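Putative acyl-CoA N-acyltransferase (Klebsiella pneumoniae subsp. pneumoniae, PDB 3LOD) probably transfers an acyl group from an acyl-coenzyme A donor to an acceptor amine, as other GNAT-fold acyltransferases do. Local coordinates at residues D13-A18 with G59-C64; L91-L96 with Y126-Y131; T110-T115 with F148-L153. All blocks are in the same frame, centred on the assembly; numbering follows the deposited sequence.

From the N terminus, contact 1 comes first: D13-A18, opening helix 14-26, meets G59-C64, where strand 61-69 begins, and so closes a loop that includes strand 49-55. That loop is complete before L91 is reached. Contacts 2 and 3 then interleave, because T110-T115 falls between L91-L96 and Y126-Y131, and Y126-Y131 falls between T110-T115 and F148-L153. The two touch, notably where the K151 ammonium meets the N129 carbonyl. Contact 2 joins helix 91-104 to the end of helix 120-128, and contact 3 pairs strands 110-116 and 146-152 of the sheet on which Y126 and Y131 pack. Contacts 1 and 3 never touch but reach the same sheet, from opposite sides of the chain's centre.

Contact 1 (D13-A18 with G59-C64); sequences DAEFIA and GEAVGC
The ring of F16 and the thiol of C64 form the dense end of this contact, while E15 and A61 form its more open end. F16 CG stands anti to the backbone N (chi1 -171°), and beyond it the CD2-CE2 bond of the ring meets C64. There C64 SG lies 3.7 Å from F16 CE2, and C64 CB approaches the same ring corner. The sulfur sits 4.5 Å from the centroid of the F16 ring in an oblique sulfur-aromatic contact. Around this pair the packing continues with I9, P11 and L41 against F16, and with L19 and I20 of helix 14-26 against C64.

At the neighbouring helix position, nearer solvent, the contact becomes polar. E15 reaches across with an extended chain, and its OE2 accepts from A61 N at 3.0 Å in a fairly straight bond (158°), met on the syn side but tilted 33° from the carboxylate plane. The A61 methyl packs against the same oxygen, with CB 3.2 Å from E15 OE2. The other oxygen, OE1, makes a salt bridge to R55, whose NE also binds G59 O, so the carboxylate is gripped at both oxygens and the turn at G59 is tied in. Behind E15, D13 caps the helix: D13 OD1 accepts from E15 N at 2.9 Å.

A beta bulge opposite I54 falls between A61 and C64, both of which point toward the helix. A first helix laid on the N-terminal antiparallel strands in this way is characteristic of the GNAT fold.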
ATOM      1  N   ASP A  13      12.619  -9.249  -3.598  1.00 29.83           N
ATOM      2  CA  ASP A  13      13.480  -8.922  -2.469  1.00 29.91           C
ATOM      3  C   ASP A  13      13.018  -9.658  -1.170  1.00 29.22           C
ATOM      4  O   ASP A  13      11.809  -9.577  -0.744  1.00 28.86           O
ATOM      5  CB  ASP A  13      13.452  -7.384  -2.310  1.00 30.65           C
ATOM      6  CG  ASP A  13      14.605  -6.806  -1.440  1.00 34.30           C
ATOM      7  OD1 ASP A  13      14.894  -7.284  -0.303  1.00 37.71           O
ATOM      8  OD2 ASP A  13      15.203  -5.794  -1.893  1.00 36.78           O
ATOM      9  N   ALA A  14      13.969 -10.377  -0.545  1.00 27.38           N
ATOM     10  CA  ALA A  14      13.709 -11.015   0.753  1.00 26.06           C
ATOM     11  C   ALA A  14      13.143 -10.059   1.830  1.00 25.38           C
ATOM     12  O   ALA A  14      12.328 -10.439   2.694  1.00 24.38           O
ATOM     13  CB  ALA A  14      14.970 -11.710   1.261  1.00 26.61           C
ATOM     14  N   GLU A  15      13.582  -8.814   1.794  1.00 25.16           N
ATOM     15  CA  GLU A  15      13.115  -7.840   2.760  1.00 25.98           C
ATOM     16  C   GLU A  15      11.626  -7.511   2.554  1.00 25.23           C
ATOM     17  O   GLU A  15      10.899  -7.234   3.528  1.00 25.53           O
ATOM     18  CB  GLU A  15      13.949  -6.567   2.668  1.00 26.46           C
ATOM     19  CG  GLU A  15      15.087  -6.470   3.652  1.00 29.67           C
ATOM     20  CD  GLU A  15      15.762  -5.120   3.541  1.00 34.17           C
ATOM     21  OE1 GLU A  15      16.210  -4.782   2.412  1.00 33.08           O
ATOM     22  OE2 GLU A  15      15.806  -4.402   4.571  1.00 36.33           O
ATOM     23  N   PHE A  16      11.172  -7.563   1.298  1.00 24.08           N
ATOM     24  CA  PHE A  16       9.775  -7.235   0.961  1.00 22.52           C
ATOM     25  C   PHE A  16       8.908  -8.366   1.419  1.00 21.84           C
ATOM     26  O   PHE A  16       7.892  -8.164   2.118  1.00 20.85           O
ATOM     27  CB  PHE A  16       9.593  -7.105  -0.539  1.00 22.23           C
ATOM     28  CG  PHE A  16       8.231  -6.568  -0.929  1.00 21.33           C
ATOM     29  CD1 PHE A  16       7.287  -7.393  -1.510  1.00 19.49           C
ATOM     30  CD2 PHE A  16       7.909  -5.226  -0.696  1.00 18.58           C
ATOM     31  CE1 PHE A  16       6.060  -6.882  -1.859  1.00 20.25           C
ATOM     32  CE2 PHE A  16       6.713  -4.713  -1.025  1.00 16.45           C
ATOM     33  CZ  PHE A  16       5.776  -5.544  -1.628  1.00 20.53           C
ATOM     34  N   ILE A  17       9.365  -9.564   1.048  1.00 20.62           N
ATOM     35  CA  ILE A  17       8.704 -10.779   1.428  1.00 19.28           C
ATOM     36  C   ILE A  17       8.560 -10.851   2.927  1.00 18.77           C
ATOM     37  O   ILE A  17       7.496 -11.228   3.412  1.00 19.56           O
ATOM     38  CB  ILE A  17       9.400 -12.007   0.821  1.00 19.69           C
ATOM     39  CG1 ILE A  17       9.201 -11.975  -0.709  1.00 18.73           C
ATOM     40  CG2 ILE A  17       8.844 -13.273   1.452  1.00 16.67           C
ATOM     41  CD1 ILE A  17      10.061 -13.001  -1.486  1.00 18.97           C
ATOM     42  N   ALA A  18       9.560 -10.409   3.667  1.00 17.62           N
ATOM     43  CA  ALA A  18       9.473 -10.473   5.153  1.00 17.34           C
ATOM     44  C   ALA A  18       8.413  -9.553   5.745  1.00 17.82           C
ATOM     45  O   ALA A  18       7.627  -9.963   6.648  1.00 18.24           O
ATOM     46  CB  ALA A  18      10.845 -10.248   5.831  1.00 16.16           C
ATOM     47  N   GLY A  59      19.070   1.665   7.692  1.00 34.82           N
ATOM     48  CA  GLY A  59      18.876   1.259   6.289  1.00 34.46           C
ATOM     49  C   GLY A  59      17.970   0.048   6.180  1.00 34.41           C
ATOM     50  O   GLY A  59      17.696  -0.434   5.085  1.00 34.61           O
ATOM     51  N   GLU A  60      17.522  -0.421   7.344  1.00 33.97           N
ATOM     52  CA  GLU A  60      16.542  -1.488   7.551  1.00 34.06           C
ATOM     53  C   GLU A  60      15.136  -1.165   6.929  1.00 33.02           C
ATOM     54  O   GLU A  60      14.492  -0.165   7.299  1.00 32.89           O
ATOM     55  CB  GLU A  60      16.452  -1.662   9.090  1.00 34.56           C
ATOM     56  CG  GLU A  60      15.762  -2.904   9.664  1.00 37.59           C
ATOM     57  CD  GLU A  60      15.270  -2.677  11.152  1.00 43.88           C
ATOM     58  OE1 GLU A  60      15.666  -1.639  11.773  1.00 44.28           O
ATOM     59  OE2 GLU A  60      14.470  -3.517  11.688  1.00 43.56           O
ATOM     60  N   ALA A  61      14.661  -1.998   5.993  1.00 31.32           N
ATOM     61  CA  ALA A  61      13.288  -1.876   5.484  1.00 29.21           C
ATOM     62  C   ALA A  61      12.341  -2.169   6.621  1.00 29.00           C
ATOM     63  O   ALA A  61      12.443  -3.177   7.308  1.00 28.97           O
ATOM     64  CB  ALA A  61      13.041  -2.805   4.395  1.00 28.93           C
ATOM     65  N   VAL A  62      11.404  -1.265   6.821  1.00 28.35           N
ATOM     66  CA  VAL A  62      10.751  -1.136   8.106  1.00 26.38           C
ATOM     67  C   VAL A  62       9.262  -0.994   7.778  1.00 25.19           C
ATOM     68  O   VAL A  62       8.414  -1.047   8.652  1.00 26.07           O
ATOM     69  CB  VAL A  62      11.439   0.074   8.875  1.00 26.99           C
ATOM     70  CG1 VAL A  62      10.751   1.419   8.693  1.00 25.52           C
ATOM     71  CG2 VAL A  62      11.739  -0.254  10.314  1.00 25.95           C
ATOM     72  N   GLY A  63       8.962  -0.875   6.491  1.00 22.54           N
ATOM     73  CA  GLY A  63       7.590  -0.713   6.002  1.00 19.90           C
ATOM     74  C   GLY A  63       7.569  -0.834   4.478  1.00 18.33           C
ATOM     75  O   GLY A  63       8.612  -0.728   3.823  1.00 17.81           O
ATOM     76  N   CYS A  64       6.412  -1.095   3.887  1.00 17.22           N
ATOM     77  CA  CYS A  64       6.372  -1.118   2.431  1.00 17.69           C
ATOM     78  C   CYS A  64       4.981  -0.999   1.920  1.00 17.09           C
ATOM     79  O   CYS A  64       4.026  -1.061   2.729  1.00 18.31           O
ATOM     80  CB  CYS A  64       6.938  -2.429   1.914  1.00 18.27           C
ATOM     81  SG  CYS A  64       5.941  -3.870   2.457  1.00 23.91           S
TER

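Contact 2 (L91-L96 with Y126-Y131); sequences LGEKLL and YTRNGY
A Schellman motif closes helix 120-128, and the turn it makes offers N129 and Y131, together with Y126 from the helix itself, to the side chain of L96 on helix 91-104. L96 CG lies anti to the backbone N (chi1 179°), and its two methyls face the turn, dividing the work. L96 CD1 lies 3.5 Å from Y131 OH and 4.0 Å from Y131 CE2, the two side chains passing alongside with opposed directions. L96 CD2 rests 3.9 Å from N129 CB and meets the edge of the Y126 ring at Y126 CD1, 4.3 Å away. The Y131 hydroxyl, set among these apolar groups, is hydrogen-bonded to E100, further along the leucine's own helix.

Helix 91-104 is the crossover of a right-handed beta-alpha-beta unit between the parallel strands 74-82 and 110-116, the segment that in GNAT enzymes faces the pyrophosphate of acyl-CoA with its N-terminal end. Both L96 and Y131 also pack on M77 of the first of those strands.

Y126 O accepts from N129 N at 3.0 Å and from Y131 N at 3.1 Å, the two donors arriving from opposite faces of the carbonyl plane; the latter bond, with a weak one from G130 N to T127 O, defines the motif. G130, with phi 90°, is the C-prime residue. At the more exposed side, E93 OE2 and R128 NH1 form a salt bridge at a rather long 3.5 Å. The oxygen approaches the guanidinium at its edge and in its plane, although the carboxylate itself is turned 63° against it.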
ATOM      1  N   LEU A  91       4.765   7.517   9.377  1.00 23.65           N
ATOM      2  CA  LEU A  91       5.427   6.863   8.246  1.00 23.10           C
ATOM      3  C   LEU A  91       4.426   6.400   7.201  1.00 23.87           C
ATOM      4  O   LEU A  91       4.745   6.356   5.998  1.00 23.19           O
ATOM      5  CB  LEU A  91       6.341   5.685   8.693  1.00 21.59           C
ATOM      6  CG  LEU A  91       7.553   5.926   9.618  1.00 20.74           C
ATOM      7  CD1 LEU A  91       8.397   4.691   9.744  1.00 18.97           C
ATOM      8  CD2 LEU A  91       8.399   7.093   9.149  1.00 21.37           C
ATOM      9  N   GLY A  92       3.241   5.992   7.662  1.00 25.37           N
ATOM     10  CA  GLY A  92       2.207   5.499   6.737  1.00 26.15           C
ATOM     11  C   GLY A  92       1.956   6.608   5.731  1.00 27.03           C
ATOM     12  O   GLY A  92       1.974   6.394   4.497  1.00 28.17           O
ATOM     13  N   GLU A  93       1.804   7.802   6.290  1.00 26.64           N
ATOM     14  CA  GLU A  93       1.644   9.053   5.569  1.00 27.04           C
ATOM     15  C   GLU A  93       2.742   9.306   4.592  1.00 26.09           C
ATOM     16  O   GLU A  93       2.482   9.702   3.474  1.00 27.45           O
ATOM     17  CB  GLU A  93       1.725  10.177   6.575  1.00 26.98           C
ATOM     18  CG  GLU A  93       0.712  11.217   6.461  1.00 30.49           C
ATOM     19  CD  GLU A  93       0.424  11.744   7.865  1.00 38.05           C
ATOM     20  OE1 GLU A  93       0.804  12.925   8.224  1.00 33.61           O
ATOM     21  OE2 GLU A  93      -0.136  10.897   8.627  1.00 40.50           O
ATOM     22  N   LYS A  94       3.974   9.146   5.026  1.00 25.20           N
ATOM     23  CA  LYS A  94       5.099   9.441   4.170  1.00 25.42           C
ATOM     24  C   LYS A  94       5.090   8.512   2.967  1.00 24.25           C
ATOM     25  O   LYS A  94       5.185   8.977   1.822  1.00 24.26           O
ATOM     26  CB  LYS A  94       6.399   9.364   4.969  1.00 26.08           C
ATOM     27  CG  LYS A  94       7.649   9.679   4.179  1.00 29.25           C
ATOM     28  CD  LYS A  94       8.782  10.327   5.069  1.00 32.92           C
ATOM     29  CE  LYS A  94      10.072  10.572   4.228  1.00 33.67           C
ATOM     30  NZ  LYS A  94      10.837  11.839   4.512  1.00 34.39           N
ATOM     31  N   LEU A  95       4.889   7.224   3.246  1.00 23.01           N
ATOM     32  CA  LEU A  95       4.830   6.159   2.238  1.00 23.09           C
ATOM     33  C   LEU A  95       3.660   6.320   1.261  1.00 23.80           C
ATOM     34  O   LEU A  95       3.840   6.338   0.048  1.00 23.53           O
ATOM     35  CB  LEU A  95       4.715   4.782   2.901  1.00 22.11           C
ATOM     36  CG  LEU A  95       4.549   3.541   2.007  1.00 19.73           C
ATOM     37  CD1 LEU A  95       5.739   3.325   1.041  1.00 16.56           C
ATOM     38  CD2 LEU A  95       4.384   2.304   2.894  1.00 20.51           C
ATOM     39  N   LEU A  96       2.460   6.403   1.809  1.00 24.19           N
ATOM     40  CA  LEU A  96       1.272   6.708   1.021  1.00 24.31           C
ATOM     41  C   LEU A  96       1.502   7.856   0.018  1.00 24.01           C
ATOM     42  O   LEU A  96       1.221   7.696  -1.180  1.00 25.42           O
ATOM     43  CB  LEU A  96       0.122   7.011   1.977  1.00 24.26           C
ATOM     44  CG  LEU A  96      -1.218   7.371   1.364  1.00 26.40           C
ATOM     45  CD1 LEU A  96      -1.721   6.187   0.562  1.00 30.70           C
ATOM     46  CD2 LEU A  96      -2.234   7.758   2.436  1.00 24.42           C
ATOM     47  N   TYR A 126      -6.063   6.047   5.636  1.00 26.77           N
ATOM     48  CA  TYR A 126      -6.548   6.442   4.340  1.00 27.34           C
ATOM     49  C   TYR A 126      -7.548   7.547   4.441  1.00 29.25           C
ATOM     50  O   TYR A 126      -7.498   8.449   3.617  1.00 31.29           O
ATOM     51  CB  TYR A 126      -7.146   5.273   3.583  1.00 26.11           C
ATOM     52  CG  TYR A 126      -6.173   4.130   3.442  1.00 21.89           C
ATOM     53  CD1 TYR A 126      -4.848   4.332   2.976  1.00 15.78           C
ATOM     54  CD2 TYR A 126      -6.567   2.850   3.758  1.00 18.63           C
ATOM     55  CE1 TYR A 126      -3.937   3.266   2.901  1.00 13.46           C
ATOM     56  CE2 TYR A 126      -5.680   1.775   3.660  1.00 13.78           C
ATOM     57  CZ  TYR A 126      -4.375   1.985   3.236  1.00 15.22           C
ATOM     58  OH  TYR A 126      -3.541   0.844   3.135  1.00 19.27           O
ATOM     59  N   THR A 127      -8.464   7.463   5.408  1.00 30.60           N
ATOM     60  CA  THR A 127      -9.508   8.483   5.645  1.00 31.89           C
ATOM     61  C   THR A 127      -8.904   9.857   5.921  1.00 33.79           C
ATOM     62  O   THR A 127      -9.373  10.853   5.386  1.00 34.13           O
ATOM     63  CB  THR A 127     -10.425   8.105   6.840  1.00 31.74           C
ATOM     64  OG1 THR A 127     -10.730   6.708   6.769  1.00 32.69           O
ATOM     65  CG2 THR A 127     -11.726   8.915   6.855  1.00 27.86           C
ATOM     66  N   ARG A 128      -7.860   9.896   6.752  1.00 35.75           N
ATOM     67  CA  ARG A 128      -7.113  11.125   7.052  1.00 37.26           C
ATOM     68  C   ARG A 128      -6.503  11.738   5.786  1.00 37.79           C
ATOM     69  O   ARG A 128      -6.144  12.923   5.787  1.00 38.96           O
ATOM     70  CB  ARG A 128      -5.979  10.852   8.060  1.00 37.94           C
ATOM     71  CG  ARG A 128      -6.299  11.141   9.530  1.00 38.89           C
ATOM     72  CD  ARG A 128      -5.083  10.870  10.429  1.00 41.95           C
ATOM     73  NE  ARG A 128      -4.954   9.456  10.823  1.00 46.83           N
ATOM     74  CZ  ARG A 128      -3.867   8.677  10.674  1.00 45.72           C
ATOM     75  NH1 ARG A 128      -2.727   9.128  10.127  1.00 46.36           N
ATOM     76  NH2 ARG A 128      -3.920   7.413  11.076  1.00 44.01           N
ATOM     77  N   ASN A 129      -6.384  10.953   4.710  1.00 37.55           N
ATOM     78  CA  ASN A 129      -5.773  11.455   3.463  1.00 36.78           C
ATOM     79  C   ASN A 129      -6.638  11.354   2.206  1.00 36.22           C
ATOM     80  O   ASN A 129      -6.142  11.154   1.091  1.00 37.44           O
ATOM     81  CB  ASN A 129      -4.373  10.880   3.257  1.00 36.28           C
ATOM     82  CG  ASN A 129      -3.469  11.126   4.458  1.00 36.97           C
ATOM     83  OD1 ASN A 129      -3.266  10.236   5.293  1.00 38.89           O
ATOM     84  ND2 ASN A 129      -2.954  12.343   4.575  1.00 36.47           N
ATOM     85  N   GLY A 130      -7.935  11.498   2.393  1.00 34.98           N
ATOM     86  CA  GLY A 130      -8.811  11.743   1.281  1.00 32.49           C
ATOM     87  C   GLY A 130      -9.385  10.538   0.615  1.00 30.84           C
ATOM     88  O   GLY A 130     -10.085  10.696  -0.361  1.00 31.07           O
ATOM     89  N   TYR A 131      -9.096   9.341   1.107  1.00 29.80           N
ATOM     90  CA  TYR A 131      -9.765   8.154   0.566  1.00 29.05           C
ATOM     91  C   TYR A 131     -11.172   8.112   1.100  1.00 29.28           C
ATOM     92  O   TYR A 131     -11.384   8.517   2.222  1.00 29.39           O
ATOM     93  CB  TYR A 131      -9.023   6.868   0.937  1.00 28.84           C
ATOM     94  CG  TYR A 131      -7.748   6.773   0.184  1.00 27.07           C
ATOM     95  CD1 TYR A 131      -7.637   5.980  -0.966  1.00 27.68           C
ATOM     96  CD2 TYR A 131      -6.648   7.525   0.575  1.00 27.43           C
ATOM     97  CE1 TYR A 131      -6.405   5.924  -1.725  1.00 24.00           C
ATOM     98  CE2 TYR A 131      -5.437   7.479  -0.155  1.00 26.71           C
ATOM     99  CZ  TYR A 131      -5.337   6.685  -1.301  1.00 25.00           C
ATOM    100  OH  TYR A 131      -4.143   6.701  -1.977  1.00 26.83           O
TER

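Contact 3 (T110-T115 with F148-L153); sequences TLRLET and FMEKPL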
ATOM      1  N   THR A 110      -6.887   7.450 -10.459  1.00 19.27           N
ATOM      2  CA  THR A 110      -7.714   7.082  -9.303  1.00 19.29           C
ATOM      3  C   THR A 110      -7.016   5.909  -8.651  1.00 20.43           C
ATOM      4  O   THR A 110      -6.604   4.945  -9.352  1.00 19.74           O
ATOM      5  CB  THR A 110      -9.071   6.618  -9.748  1.00 19.20           C
ATOM      6  OG1 THR A 110      -9.718   7.677 -10.472  1.00 20.78           O
ATOM      7  CG2 THR A 110      -9.921   6.288  -8.598  1.00 17.02           C
ATOM      8  N   LEU A 111      -6.838   6.002  -7.326  1.00 21.09           N
ATOM      9  CA  LEU A 111      -6.338   4.879  -6.552  1.00 21.95           C
ATOM     10  C   LEU A 111      -7.428   4.269  -5.781  1.00 21.87           C
ATOM     11  O   LEU A 111      -8.124   4.990  -5.113  1.00 23.11           O
ATOM     12  CB  LEU A 111      -5.339   5.348  -5.531  1.00 21.73           C
ATOM     13  CG  LEU A 111      -3.931   5.171  -5.984  1.00 24.36           C
ATOM     14  CD1 LEU A 111      -3.112   5.375  -4.746  1.00 25.85           C
ATOM     15  CD2 LEU A 111      -3.758   3.751  -6.595  1.00 25.35           C
ATOM     16  N   ARG A 112      -7.546   2.951  -5.813  1.00 21.73           N
ATOM     17  CA  ARG A 112      -8.516   2.271  -4.978  1.00 21.81           C
ATOM     18  C   ARG A 112      -7.843   1.253  -4.117  1.00 21.65           C
ATOM     19  O   ARG A 112      -6.762   0.789  -4.474  1.00 20.73           O
ATOM     20  CB  ARG A 112      -9.461   1.484  -5.851  1.00 21.86           C
ATOM     21  CG  ARG A 112      -9.941   2.257  -6.952  1.00 24.55           C
ATOM     22  CD  ARG A 112     -10.000   1.381  -8.145  1.00 27.50           C
ATOM     23  NE  ARG A 112     -11.248   1.697  -8.773  1.00 27.73           N
ATOM     24  CZ  ARG A 112     -11.742   1.003  -9.774  1.00 30.60           C
ATOM     25  NH1 ARG A 112     -11.022  -0.017 -10.264  1.00 28.33           N
ATOM     26  NH2 ARG A 112     -12.914   1.377 -10.302  1.00 32.23           N
ATOM     27  N   LEU A 113      -8.507   0.833  -3.029  1.00 21.73           N
ATOM     28  CA  LEU A 113      -7.948  -0.239  -2.227  1.00 23.49           C
ATOM     29  C   LEU A 113      -9.058  -1.026  -1.578  1.00 24.50           C
ATOM     30  O   LEU A 113     -10.153  -0.492  -1.359  1.00 24.65           O
ATOM     31  CB  LEU A 113      -6.962   0.326  -1.146  1.00 22.52           C
ATOM     32  CG  LEU A 113      -7.669   1.295  -0.206  1.00 22.64           C
ATOM     33  CD1 LEU A 113      -8.294   0.530   0.963  1.00 18.54           C
ATOM     34  CD2 LEU A 113      -6.815   2.433   0.289  1.00 21.40           C
ATOM     35  N   GLU A 114      -8.754  -2.284  -1.258  1.00 25.76           N
ATOM     36  CA  GLU A 114      -9.580  -3.135  -0.404  1.00 27.38           C
ATOM     37  C   GLU A 114      -8.731  -3.469   0.850  1.00 28.22           C
ATOM     38  O   GLU A 114      -7.586  -3.863   0.710  1.00 28.29           O
ATOM     39  CB  GLU A 114      -9.956  -4.411  -1.190  1.00 27.08           C
ATOM     40  CG  GLU A 114     -10.878  -5.451  -0.485  1.00 29.29           C
ATOM     41  CD  GLU A 114     -10.212  -6.267   0.659  1.00 35.42           C
ATOM     42  OE1 GLU A 114      -9.128  -6.904   0.479  1.00 35.48           O
ATOM     43  OE2 GLU A 114     -10.809  -6.281   1.766  1.00 37.84           O
ATOM     44  N   THR A 115      -9.274  -3.268   2.053  1.00 29.74           N
ATOM     45  CA  THR A 115      -8.809  -3.969   3.279  1.00 31.28           C
ATOM     46  C   THR A 115      -9.959  -4.492   4.108  1.00 32.02           C
ATOM     47  O   THR A 115     -11.073  -3.981   4.019  1.00 31.92           O
ATOM     48  CB  THR A 115      -8.105  -3.064   4.333  1.00 31.58           C
ATOM     49  OG1 THR A 115      -8.565  -1.704   4.206  1.00 30.78           O
ATOM     50  CG2 THR A 115      -6.571  -3.217   4.298  1.00 33.08           C
ATOM     51  N   PHE A 148     -13.797  -1.010   0.841  1.00 28.93           N
ATOM     52  CA  PHE A 148     -13.240  -0.517  -0.381  1.00 27.77           C
ATOM     53  C   PHE A 148     -13.172   0.964  -0.230  1.00 27.32           C
ATOM     54  O   PHE A 148     -14.109   1.546   0.335  1.00 27.25           O
ATOM     55  CB  PHE A 148     -14.157  -0.874  -1.523  1.00 27.42           C
ATOM     56  CG  PHE A 148     -14.398  -2.342  -1.631  1.00 28.26           C
ATOM     57  CD1 PHE A 148     -13.454  -3.173  -2.258  1.00 27.56           C
ATOM     58  CD2 PHE A 148     -15.564  -2.914  -1.100  1.00 28.48           C
ATOM     59  CE1 PHE A 148     -13.656  -4.552  -2.360  1.00 25.66           C
ATOM     60  CE2 PHE A 148     -15.779  -4.288  -1.200  1.00 27.50           C
ATOM     61  CZ  PHE A 148     -14.811  -5.110  -1.832  1.00 26.44           C
ATOM     62  N   MET A 149     -12.077   1.568  -0.729  1.00 25.34           N
ATOM     63  CA  MET A 149     -11.862   3.019  -0.653  1.00 23.51           C
ATOM     64  C   MET A 149     -11.214   3.536  -1.928  1.00 24.45           C
ATOM     65  O   MET A 149     -10.527   2.806  -2.631  1.00 25.48           O
ATOM     66  CB  MET A 149     -11.020   3.398   0.610  1.00 23.03           C
ATOM     67  CG  MET A 149     -11.399   2.661   1.936  1.00 16.66           C
ATOM     68  SD  MET A 149     -10.619   3.350   3.474  1.00 10.45           S
ATOM     69  CE  MET A 149     -11.501   4.929   3.386  1.00  9.67           C
ATOM     70  N   GLU A 150     -11.439   4.791  -2.286  1.00 25.09           N
ATOM     71  CA  GLU A 150     -10.668   5.341  -3.370  1.00 24.99           C
ATOM     72  C   GLU A 150     -10.486   6.816  -3.223  1.00 24.47           C
ATOM     73  O   GLU A 150     -11.081   7.424  -2.370  1.00 23.06           O
ATOM     74  CB  GLU A 150     -11.255   4.997  -4.738  1.00 26.04           C
ATOM     75  CG  GLU A 150     -12.635   5.639  -5.074  1.00 29.23           C
ATOM     76  CD  GLU A 150     -13.000   5.570  -6.581  1.00 31.63           C
ATOM     77  OE1 GLU A 150     -13.556   6.579  -7.105  1.00 32.41           O
ATOM     78  OE2 GLU A 150     -12.717   4.518  -7.232  1.00 32.51           O
ATOM     79  N   LYS A 151      -9.648   7.364  -4.085  1.00 24.82           N
ATOM     80  CA  LYS A 151      -9.211   8.727  -4.016  1.00 26.09           C
ATOM     81  C   LYS A 151      -8.824   9.175  -5.445  1.00 26.51           C
ATOM     82  O   LYS A 151      -8.060   8.482  -6.116  1.00 25.65           O
ATOM     83  CB  LYS A 151      -7.968   8.771  -3.151  1.00 25.99           C
ATOM     84  CG  LYS A 151      -7.445  10.155  -2.974  1.00 27.99           C
ATOM     85  CD  LYS A 151      -6.110  10.137  -2.306  1.00 26.96           C
ATOM     86  CE  LYS A 151      -5.660  11.546  -2.141  1.00 25.91           C
ATOM     87  NZ  LYS A 151      -4.523  11.604  -1.220  1.00 25.29           N
ATOM     88  N   PRO A 152      -9.348  10.332  -5.909  1.00 27.61           N
ATOM     89  CA  PRO A 152      -8.890  10.863  -7.207  1.00 28.17           C
ATOM     90  C   PRO A 152      -7.538  11.498  -7.046  1.00 29.32           C
ATOM     91  O   PRO A 152      -7.298  12.221  -6.096  1.00 29.72           O
ATOM     92  CB  PRO A 152      -9.949  11.907  -7.569  1.00 27.34           C
ATOM     93  CG  PRO A 152     -10.608  12.281  -6.338  1.00 26.99           C
ATOM     94  CD  PRO A 152     -10.427  11.164  -5.327  1.00 27.87           C
ATOM     95  N   LEU A 153      -6.629  11.213  -7.952  1.00 31.85           N
ATOM     96  CA  LEU A 153      -5.270  11.687  -7.745  1.00 33.97           C
ATOM     97  C   LEU A 153      -4.987  13.000  -8.427  1.00 37.39           C
ATOM     98  O   LEU A 153      -4.279  13.851  -7.865  1.00 38.81           O
ATOM     99  CB  LEU A 153      -4.264  10.668  -8.251  1.00 32.75           C
ATOM    100  CG  LEU A 153      -4.131   9.306  -7.574  1.00 27.23           C
ATOM    101  CD1 LEU A 153      -2.842   8.738  -8.085  1.00 22.18           C
ATOM    102  CD2 LEU A 153      -4.086   9.399  -6.071  1.00 22.41           C
TER
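Two hydrogen-bonded pairs, L111 with K151 and L113 with M149, knit the strands together through four backbone bonds. L113 N reaches M149 O at 2.9 Å and M149 N returns to L113 O at the same length. L111 N meets K151 O at 3.0 Å, nearly straight at 163°, whereas K151 N to L111 O is more bent, at 139°. Next comes a salt bridge. E150 CG sits between the backbone N and the carbonyl carbon (chi1 67°), its chain extends alongside R112, touching R112 CG, and E150 OE2 lies in the guanidinium plane, 3.5 Å from R112 NE. The T110 methyl CG2 borders that carboxylate.

Strand 110-116 is thus flanked by parallel strand 74-82, bonded through T110 and R112, and by antiparallel strand 146-152, which lies between 110-116 and 132-134 in the sheet, the order usual for the GNAT fold.

On the R112 face, E114 CG packs 3.5 Å from F148 CE1. On the other face L113 CD1 lies 3.9 Å from M149 CG, the two side chains pointing the same way and both touching Y126. Beyond K151, whose NZ hydrogen-bonds N129 O and makes a salt bridge with E100, L153 CD2 closes the end against L111 CG.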